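Local coordinates for sensory transduction histidine kinase, putative (Borrelia burgdorferi, PDB 5BWJ), which acts as a hybrid histidine kinase, probably passing signals by phosphorelay, whose periplasmic Venus flytrap sensor domain, comprising this fragment, serves to detect small molecules associated with tick feeding, at the interface of chains A and B. Numbering follows the deposited sequence. Chains: chain A/B, Sensory transduction histidine kinase, putative.

Contact 1: the interface of chains A and B. Residues chain A 89, 184; chain B 207, 210-213.
The small A:Ser184, hub of this patch, meets the far end of the B:Phe207 ring and the backbone of B:Met211. It gives up 78 Å² of a summed 151 Å² to the partner chain. The firmer half lies on its side-chain flank. With OG anti to the backbone N, the hydroxyl is turned toward the ring, its oxygen 3.4 Å from B:Phe207 CZ. The methylene carbon follows, with A:Ser184 CB 3.8 Å from CZ of B:Phe207, and so the aromatic tip spans both side-chain atoms. Nearby, two branched aliphatic residues touch through their ends: CD1 of A:Ile89 lies 3.9 Å from CD2 of B:Leu210, the two side chains crossing at about a right angle. The leucine reaches this contact with a first torsion off the staggered positions (chi1 -105°).

The neighbouring side, toward the chain end, is looser. B:Lys212 and B:Met213 are modelled without complete side chains, B:Met213 is poorly ordered, and both approach mainly through backbone: the B:Met213 N is 4.0 Å from the A:Ser184 O. Even so, A:Ser184 forms a parallel bridge with B:Lys212, a small instance of strand pairing across two copies of the sensor domain, although the structure alone does not show whether this two-fold pair forms in the cell. The link is a long, bent hydrogen bond: A:Ser184 N donates to B:Met211 O at 3.3 Å, with 141° at the hydrogen and the nitrogen 36° above the carbonyl plane.

Contact 2: the interface of chains A and B. Residues chain A 31, 210-211; chain B 89, 182-184.
A:Leu210 reaches over to B:Phe182 with one methyl branch and to B:Ile89 with the other, illustrating how a forked side chain can bridge two partners. Its CD2 packs closely on the benzylic carbon, 3.4 Å from B:Phe182 CB, while CD1 meets the terminal methyl of the isoleucine, 4.0 Å from B:Ile89 CD1. The fork is presented by a first torsion that sets CG anti to the carbonyl carbon (chi1 -56°).

Further along the phenylalanine, A:Leu31 takes over. Its CB lies 3.7 Å from B:Phe182 CZ, and its CG sits over one face of the ring, 4.1 Å above the plane and shifted toward the rim. The two side chains run past one another in opposite directions, so B:Phe182 is touched at CB by A:Leu210 and covered on a face near the CZ end by A:Leu31.

A polar link flanks this apolar cluster. B:Ser184 N donates to A:Met211 O over 3.3 Å, with 149° at the hydrogen; the bond is long, and it is uncertain because the whole acceptor residue, A:Met211, is poorly ordered. B:Tyr183 CD1 lies beside the same A:Met211 O, at 3.3 Å.

Outward from these contacts, A:Leu31 immediately precedes helix 32-42, and A:Leu210 and A:Met211 follow 3-10 helix 206-209 in the C-terminal tail. On the partner, B:Ile89 lies in strand 84-94, while B:Phe182 and B:Tyr183 form the loop leading into strand 184-192; these two long strands plausibly belong to the connection between the lobes of the Venus flytrap fold.

Contact 1: the interface of chains A and B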
# COMPACT_ATOMS: atom_id res chain seq x y z
N ILE A 89 -2.05 5.70 0.78
CA ILE A 89 -3.14 6.51 0.27
C ILE A 89 -4.16 6.72 1.39
O ILE A 89 -4.55 5.77 2.06
CB ILE A 89 -3.81 5.87 -0.96
CG1 ILE A 89 -2.79 5.75 -2.09
CG2 ILE A 89 -5.02 6.69 -1.40
CD1 ILE A 89 -3.30 5.00 -3.31
N SER A 184 -2.04 11.04 -1.88
CA SER A 184 -0.82 10.25 -1.78
C SER A 184 -0.04 10.68 -0.54
O SER A 184 0.32 11.85 -0.41
CB SER A 184 0.04 10.42 -3.04
OG SER A 184 1.26 9.70 -2.92
N PHE B 207 -1.61 9.05 -11.48
CA PHE B 207 -1.11 9.28 -10.13
C PHE B 207 -1.13 10.75 -9.75
O PHE B 207 -1.30 11.10 -8.58
CB PHE B 207 0.31 8.73 -9.99
CG PHE B 207 0.93 8.99 -8.65
CD1 PHE B 207 0.65 8.18 -7.57
CD2 PHE B 207 1.80 10.06 -8.47
CE1 PHE B 207 1.21 8.42 -6.33
CE2 PHE B 207 2.37 10.31 -7.23
CZ PHE B 207 2.08 9.48 -6.16
N LEU B 210 -3.93 12.19 -7.77
CA LEU B 210 -3.88 12.02 -6.33
C LEU B 210 -3.08 13.17 -5.74
O LEU B 210 -1.85 13.18 -5.80
CB LEU B 210 -3.24 10.67 -5.95
CG LEU B 210 -4.16 9.55 -5.47
CD1 LEU B 210 -5.42 9.43 -6.31
CD2 LEU B 210 -3.40 8.23 -5.46
N MET B 211 -3.80 14.16 -5.21
CA MET B 211 -3.18 15.36 -4.66
C MET B 211 -2.12 15.00 -3.62
O MET B 211 -2.37 14.18 -2.73
CB MET B 211 -4.23 16.28 -4.05
N LYS B 212 -0.95 15.61 -3.74
CA LYS B 212 0.17 15.31 -2.85
C LYS B 212 0.13 16.20 -1.61
O LYS B 212 -0.58 17.20 -1.57
CB LYS B 212 1.49 15.49 -3.58
N MET B 213 0.90 15.81 -0.60
CA MET B 213 0.99 16.56 0.65
C MET B 213 1.90 17.77 0.49
O MET B 213 3.12 17.63 0.43
CB MET B 213 1.50 15.66 1.77

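Contact 2: the interface of chains A and B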
# COMPACT_ATOMS: atom_id res chain seq x y z
N LEU A 31 8.53 -6.94 8.68
CA LEU A 31 9.84 -7.19 8.08
C LEU A 31 10.82 -6.05 8.39
O LEU A 31 11.91 -6.00 7.82
CB LEU A 31 9.73 -7.39 6.56
CG LEU A 31 9.29 -6.30 5.55
CD1 LEU A 31 7.86 -5.88 5.75
CD2 LEU A 31 10.19 -5.06 5.54
N LEU A 210 15.60 -2.27 -0.36
CA LEU A 210 14.64 -2.96 -1.22
C LEU A 210 15.05 -2.75 -2.67
O LEU A 210 14.63 -1.79 -3.32
CB LEU A 210 13.22 -2.44 -0.98
CG LEU A 210 12.71 -2.51 0.46
CD1 LEU A 210 11.35 -1.85 0.57
CD2 LEU A 210 12.65 -3.96 0.93
N MET A 211 15.89 -3.65 -3.18
CA MET A 211 16.44 -3.50 -4.52
C MET A 211 15.35 -3.62 -5.58
O MET A 211 14.29 -4.19 -5.33
CB MET A 211 17.53 -4.56 -4.77
CG MET A 211 18.58 -4.15 -5.78
SD MET A 211 19.58 -2.75 -5.22
CE MET A 211 20.82 -2.67 -6.51
N ILE B 89 5.49 -3.96 -2.62
CA ILE B 89 6.63 -4.75 -2.16
C ILE B 89 6.34 -6.22 -2.43
O ILE B 89 5.27 -6.72 -2.11
CB ILE B 89 6.92 -4.53 -0.66
CG1 ILE B 89 7.21 -3.05 -0.40
CG2 ILE B 89 8.09 -5.40 -0.21
CD1 ILE B 89 7.46 -2.69 1.06
N PHE B 182 12.54 -9.19 -0.70
CA PHE B 182 11.75 -7.97 -0.81
C PHE B 182 12.28 -7.04 -1.89
O PHE B 182 13.35 -6.45 -1.76
CB PHE B 182 11.74 -7.24 0.54
CG PHE B 182 11.37 -8.12 1.70
CD1 PHE B 182 10.09 -8.61 1.83
CD2 PHE B 182 12.32 -8.45 2.66
CE1 PHE B 182 9.75 -9.43 2.90
CE2 PHE B 182 11.98 -9.26 3.72
CZ PHE B 182 10.70 -9.75 3.84
N TYR B 183 11.50 -6.91 -2.96
CA TYR B 183 11.80 -5.98 -4.05
C TYR B 183 10.76 -4.86 -4.06
O TYR B 183 9.59 -5.09 -3.77
CB TYR B 183 11.79 -6.69 -5.40
CG TYR B 183 12.89 -7.71 -5.59
CD1 TYR B 183 14.07 -7.39 -6.25
CD2 TYR B 183 12.75 -9.01 -5.10
CE1 TYR B 183 15.07 -8.32 -6.43
CE2 TYR B 183 13.75 -9.95 -5.28
CZ TYR B 183 14.91 -9.60 -5.94
OH TYR B 183 15.91 -10.53 -6.12
N SER B 184 11.20 -3.65 -4.40
CA SER B 184 10.27 -2.56 -4.64
C SER B 184 9.72 -2.68 -6.06
O SER B 184 10.47 -2.60 -7.03
CB SER B 184 10.95 -1.20 -4.45
OG SER B 184 10.02 -0.15 -4.59

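Contacts 1 and 2 are related by the two-fold symmetry of the interface, with their C-alpha centres about 22 Å apart. Residues 89, 184, 210 and 211 recur in both with the chains exchanged, so each subunit offers its C-terminal tail to the long strands of the other. Each is described with some different neighbours: contact 1 adds residue 207 of the 3-10 helix and residues 212-213 of the tail, contact 2 the loop before the second strand and the loop residue just ahead of helix 32-42. Such reciprocal tail contacts could couple two sensor domains, although the structure alone does not establish a dimer in the cell.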